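Local atomic coordinates of heat shock protein STI1 (Saccharomyces cerevisiae, PDB entry 3UPV), a protein that serves as an adaptor for Hsp70 and Hsp90 and grips the C-terminal tail of Hsp70 through the TPR2B domain, the part present here. Residues F54-I58 and A81-V85; C61-I65 and I76-T80. All blocks are in the same frame, centred on the assembly; numbering follows the deposited sequence.

Interaction 1: F54-I58 and A81-V85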
loop_
_atom_site.group_PDB
_atom_site.type_symbol
_atom_site.label_atom_id
_atom_site.label_comp_id
_atom_site.label_asym_id
_atom_site.label_seq_id
_atom_site.Cartn_x
_atom_site.Cartn_y
_atom_site.Cartn_z
ATOM N N PHE A 54 2.608 -10.615 5.164
ATOM C CA PHE A 54 1.687 -9.562 5.629
ATOM C C PHE A 54 2.123 -8.617 6.793
ATOM O O PHE A 54 1.865 -7.439 6.732
ATOM C CB PHE A 54 0.298 -10.168 5.877
ATOM C CG PHE A 54 -0.340 -10.698 4.600
ATOM C CD1 PHE A 54 -0.721 -9.810 3.596
ATOM C CD2 PHE A 54 -0.495 -12.080 4.389
ATOM C CE1 PHE A 54 -1.293 -10.274 2.411
ATOM C CE2 PHE A 54 -1.046 -12.582 3.207
ATOM C CZ PHE A 54 -1.461 -11.669 2.190
ATOM N N PRO A 55 2.718 -9.139 7.838
ATOM C CA PRO A 55 3.261 -8.293 8.966
ATOM C C PRO A 55 4.209 -7.211 8.419
ATOM O O PRO A 55 4.024 -6.038 8.734
ATOM C CB PRO A 55 4.016 -9.298 9.795
ATOM C CG PRO A 55 3.234 -10.567 9.541
ATOM C CD PRO A 55 2.972 -10.575 8.078
ATOM N N GLU A 56 5.140 -7.619 7.534
ATOM C CA GLU A 56 6.054 -6.676 6.838
ATOM C C GLU A 56 5.302 -5.677 5.967
ATOM O O GLU A 56 5.586 -4.470 6.013
ATOM C CB GLU A 56 7.114 -7.448 6.052
ATOM C CG GLU A 56 7.974 -8.207 7.040
ATOM C CD GLU A 56 7.441 -9.627 7.420
ATOM O OE1 GLU A 56 8.174 -10.342 8.173
ATOM O OE2 GLU A 56 6.345 -10.070 6.947
ATOM N N ALA A 57 4.349 -6.177 5.174
ATOM C CA ALA A 57 3.561 -5.265 4.332
ATOM C C ALA A 57 2.850 -4.257 5.192
ATOM O O ALA A 57 2.788 -3.028 4.886
ATOM C CB ALA A 57 2.552 -6.033 3.462
ATOM N N ILE A 58 2.283 -4.743 6.288
ATOM C CA ILE A 58 1.509 -3.807 7.128
ATOM C C ILE A 58 2.428 -2.754 7.799
ATOM O O ILE A 58 2.068 -1.578 7.885
ATOM C CB ILE A 58 0.671 -4.608 8.224
ATOM C CG1 ILE A 58 -0.526 -5.328 7.523
ATOM C CG2 ILE A 58 0.185 -3.708 9.322
ATOM C CD1 ILE A 58 -1.172 -6.493 8.354
ATOM N N ALA A 81 -4.246 -5.807 3.537
ATOM C CA ALA A 81 -3.373 -6.699 4.288
ATOM C C ALA A 81 -3.989 -7.076 5.607
ATOM O O ALA A 81 -3.887 -8.252 6.060
ATOM C CB ALA A 81 -1.971 -6.107 4.474
ATOM N N GLN A 82 -4.663 -6.135 6.236
ATOM C CA GLN A 82 -5.321 -6.469 7.534
ATOM C C GLN A 82 -6.449 -7.520 7.326
ATOM O O GLN A 82 -6.586 -8.494 8.098
ATOM C CB GLN A 82 -5.855 -5.225 8.255
ATOM C CG GLN A 82 -4.690 -4.384 8.834
ATOM C CD GLN A 82 -5.131 -3.051 9.441
ATOM O OE1 GLN A 82 -4.753 -2.713 10.552
ATOM N NE2 GLN A 82 -5.999 -2.360 8.778
ATOM N N ILE A 83 -7.193 -7.411 6.228
ATOM C CA ILE A 83 -8.159 -8.416 5.955
ATOM C C ILE A 83 -7.456 -9.780 5.756
ATOM O O ILE A 83 -7.948 -10.813 6.211
ATOM C CB ILE A 83 -8.949 -8.016 4.723
ATOM C CG1 ILE A 83 -9.899 -6.864 5.121
ATOM C CG2 ILE A 83 -9.802 -9.150 4.080
ATOM C CD1 ILE A 83 -10.528 -6.206 3.980
ATOM N N ALA A 84 -6.287 -9.766 5.108
ATOM C CA ALA A 84 -5.629 -11.017 4.828
ATOM C C ALA A 84 -5.233 -11.749 6.072
ATOM O O ALA A 84 -5.217 -12.995 6.062
ATOM C CB ALA A 84 -4.436 -10.815 3.904
ATOM N N VAL A 85 -4.896 -10.990 7.105
ATOM C CA VAL A 85 -4.502 -11.556 8.406
ATOM C C VAL A 85 -5.638 -11.571 9.439
ATOM O O VAL A 85 -5.431 -11.842 10.628
ATOM C CB VAL A 85 -3.226 -10.874 9.001
ATOM C CG1 VAL A 85 -1.995 -11.153 8.151
ATOM C CG2 VAL A 85 -3.455 -9.395 9.203
#
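A84 lays its methyl over one face of the F54 ring where two tetratricopeptide repeats meet: F54 and I58 open helix B of TPR 8, and A81-A84 end helix A of TPR 9, with V85 just beyond. The one directed interaction is a CH-pi contact, with A84 CB 3.6 Å from the centroid of the F54 ring, 16° off its normal and displaced toward the rim at CE1 and CZ. The remainder is apolar packing. V85 sends CG1 against F54 CB at 3.4 Å, the two side chains sliding past each other in opposite directions. A81 CB approaches the F54 ring obliquely, 4.0 Å from F54 CD1. With CG lying anti to its carbonyl carbon (chi1 -64°), F54 projects the ring across the end of the neighbouring helix. An alanine here is likely to leave the A84 methyl without its aromatic partner and open a gap beside V85. One turn on, I58 reaches over A81: its CD1 meets V85 CG2 at 3.8 Å and brushes the CG of Q82, whose amide NE2 turns away to T94 of helix 88-106. I58 CG1 lies 3.5 Å from A81 CB, tighter than usual van der Waals contact.

Interaction 2: C61-I65 and I76-T80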
loop_
_atom_site.group_PDB
_atom_site.type_symbol
_atom_site.label_atom_id
_atom_site.label_comp_id
_atom_site.label_asym_id
_atom_site.label_seq_id
_atom_site.Cartn_x
_atom_site.Cartn_y
_atom_site.Cartn_z
ATOM N N CYS A 61 3.125 -0.166 5.129
ATOM C CA CYS A 61 2.009 0.708 4.947
ATOM C C CYS A 61 1.920 1.711 6.114
ATOM O O CYS A 61 1.656 2.920 5.856
ATOM C CB CYS A 61 0.705 -0.079 4.922
ATOM S SG CYS A 61 0.474 -1.066 3.424
ATOM N N ASN A 62 2.113 1.246 7.355
ATOM C CA ASN A 62 2.159 2.158 8.520
ATOM C C ASN A 62 3.239 3.249 8.386
ATOM O O ASN A 62 3.020 4.445 8.667
ATOM C CB ASN A 62 2.262 1.351 9.819
ATOM C CG ASN A 62 0.950 0.765 10.189
ATOM O OD1 ASN A 62 0.863 -0.377 10.656
ATOM N ND2 ASN A 62 -0.114 1.532 9.931
ATOM N N LYS A 63 4.392 2.860 7.893
ATOM C CA LYS A 63 5.483 3.824 7.666
ATOM C C LYS A 63 5.105 4.829 6.534
ATOM O O LYS A 63 5.403 6.012 6.648
ATOM C CB LYS A 63 6.785 3.059 7.376
ATOM C CG LYS A 63 8.113 3.844 7.567
ATOM C CD LYS A 63 8.496 4.033 9.059
ATOM C CE LYS A 63 9.252 2.831 9.665
ATOM N NZ LYS A 63 9.918 3.060 11.045
ATOM N N ALA A 64 4.491 4.349 5.450
ATOM C CA ALA A 64 4.026 5.223 4.387
ATOM C C ALA A 64 3.050 6.259 4.921
ATOM O O ALA A 64 3.108 7.431 4.532
ATOM C CB ALA A 64 3.338 4.414 3.263
ATOM N N ILE A 65 2.157 5.798 5.795
ATOM C CA ILE A 65 1.168 6.660 6.462
ATOM C C ILE A 65 1.871 7.742 7.287
ATOM O O ILE A 65 1.491 8.937 7.220
ATOM C CB ILE A 65 0.112 5.832 7.272
ATOM C CG1 ILE A 65 -0.829 5.118 6.249
ATOM C CG2 ILE A 65 -0.674 6.779 8.305
ATOM C CD1 ILE A 65 -1.688 3.963 6.802
ATOM N N ILE A 76 -5.537 2.074 1.810
ATOM C CA ILE A 76 -6.268 1.011 1.186
ATOM C C ILE A 76 -5.436 -0.285 1.205
ATOM O O ILE A 76 -5.896 -1.395 1.597
ATOM C CB ILE A 76 -6.693 1.347 -0.224
ATOM C CG1 ILE A 76 -7.665 2.514 -0.174
ATOM C CG2 ILE A 76 -7.316 0.069 -0.870
ATOM C CD1 ILE A 76 -7.957 3.114 -1.517
ATOM N N ARG A 77 -4.145 -0.130 0.899
ATOM C CA ARG A 77 -3.242 -1.284 0.974
ATOM C C ARG A 77 -3.185 -1.941 2.344
ATOM O O ARG A 77 -3.175 -3.192 2.498
ATOM C CB ARG A 77 -1.865 -0.810 0.560
ATOM C CG ARG A 77 -1.124 -1.934 0.071
ATOM C CD ARG A 77 0.292 -1.616 -0.444
ATOM N NE ARG A 77 0.382 -0.633 -1.539
ATOM C CZ ARG A 77 0.068 -0.920 -2.803
ATOM N NH1 ARG A 77 0.196 -0.010 -3.795
ATOM N NH2 ARG A 77 -0.361 -2.147 -3.074
ATOM N N LYS A 78 -3.003 -1.122 3.369
ATOM C CA LYS A 78 -2.991 -1.642 4.730
ATOM C C LYS A 78 -4.262 -2.425 5.098
ATOM O O LYS A 78 -4.166 -3.488 5.716
ATOM C CB LYS A 78 -2.896 -0.471 5.673
ATOM C CG LYS A 78 -2.891 -0.860 7.150
ATOM C CD LYS A 78 -2.736 0.421 7.998
ATOM C CE LYS A 78 -3.008 0.142 9.461
ATOM N NZ LYS A 78 -2.788 1.349 10.348
ATOM N N ALA A 79 -5.432 -1.852 4.761
ATOM C CA ALA A 79 -6.707 -2.527 5.053
ATOM C C ALA A 79 -6.771 -3.859 4.376
ATOM O O ALA A 79 -7.285 -4.835 4.956
ATOM C CB ALA A 79 -7.864 -1.697 4.625
ATOM N N THR A 80 -6.306 -3.897 3.121
ATOM C CA THR A 80 -6.326 -5.163 2.341
ATOM C C THR A 80 -5.434 -6.212 3.070
ATOM O O THR A 80 -5.828 -7.361 3.206
ATOM C CB THR A 80 -5.925 -5.020 0.859
ATOM O OG1 THR A 80 -4.554 -4.657 0.746
ATOM C CG2 THR A 80 -6.747 -3.978 0.149
#
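C61 faces the R77-K78 step of the neighbouring helix and fits its sulfur beside the backbone there. With SG anti to the carbonyl carbon (chi1 -71°), the thiol lies 3.5 Å from K78 N and 3.7 Å from R77 CB, and CG and CD of R77 continue alongside it. C61 CB in turn rests on K78 CB at 3.7 Å, at the point where the two backbones come nearest. A45 of helix 38-50 also touches both C61 and R77, making this a buried three-helix junction. N62, a residue further on, meets the outer part of K78, the two side chains crossing at about a right angle. This is the antiparallel packing of a TPR superhelix, helix B of one repeat on helix A of the next: the axes of 61-65 and 76-80 stand 9.8 Å apart at their closest, with 155° between their directions. I65 ends the walk, its CD1 lying across the K78 chain, 3.9 Å from K78 CD. K78 can span from C61 to I65 because its chain is extended from CB to NZ, with CG anti to the backbone N. R77 also reaches the ligand: bent at chi3, it gives its NE to S42 OG and its NH1 to the backbone of the bound Hsp70 peptide, while NH2 makes a weak bond to the same backbone; I76 and T80 pack against this peptide too. On the next turn of the helix, T80 OG1 donates to R77 O at 2.7 Å, tilted 29° from the carbonyl plane.

In the fold
Both interactions join helix 54-67 of TPR 8 to helix 72-84, and their centres lie about 9 Å apart. Because these helices run nearly antiparallel, the contacts are nested along the chain: interaction 2 lies inside the loop closed by interaction 1, nearer the connection between the helices. Interaction 1 sits at the outer end of the pair, about 10 Å from the centre of the chain, and interaction 2 about 4 Å from it. Together they form two parts of the interface between the repeats in the all-helical TPR2B domain. Interaction 2 adjoins the groove that holds the Hsp70 peptide, so inter-repeat packing and ligand binding share one stretch of helix 72-84.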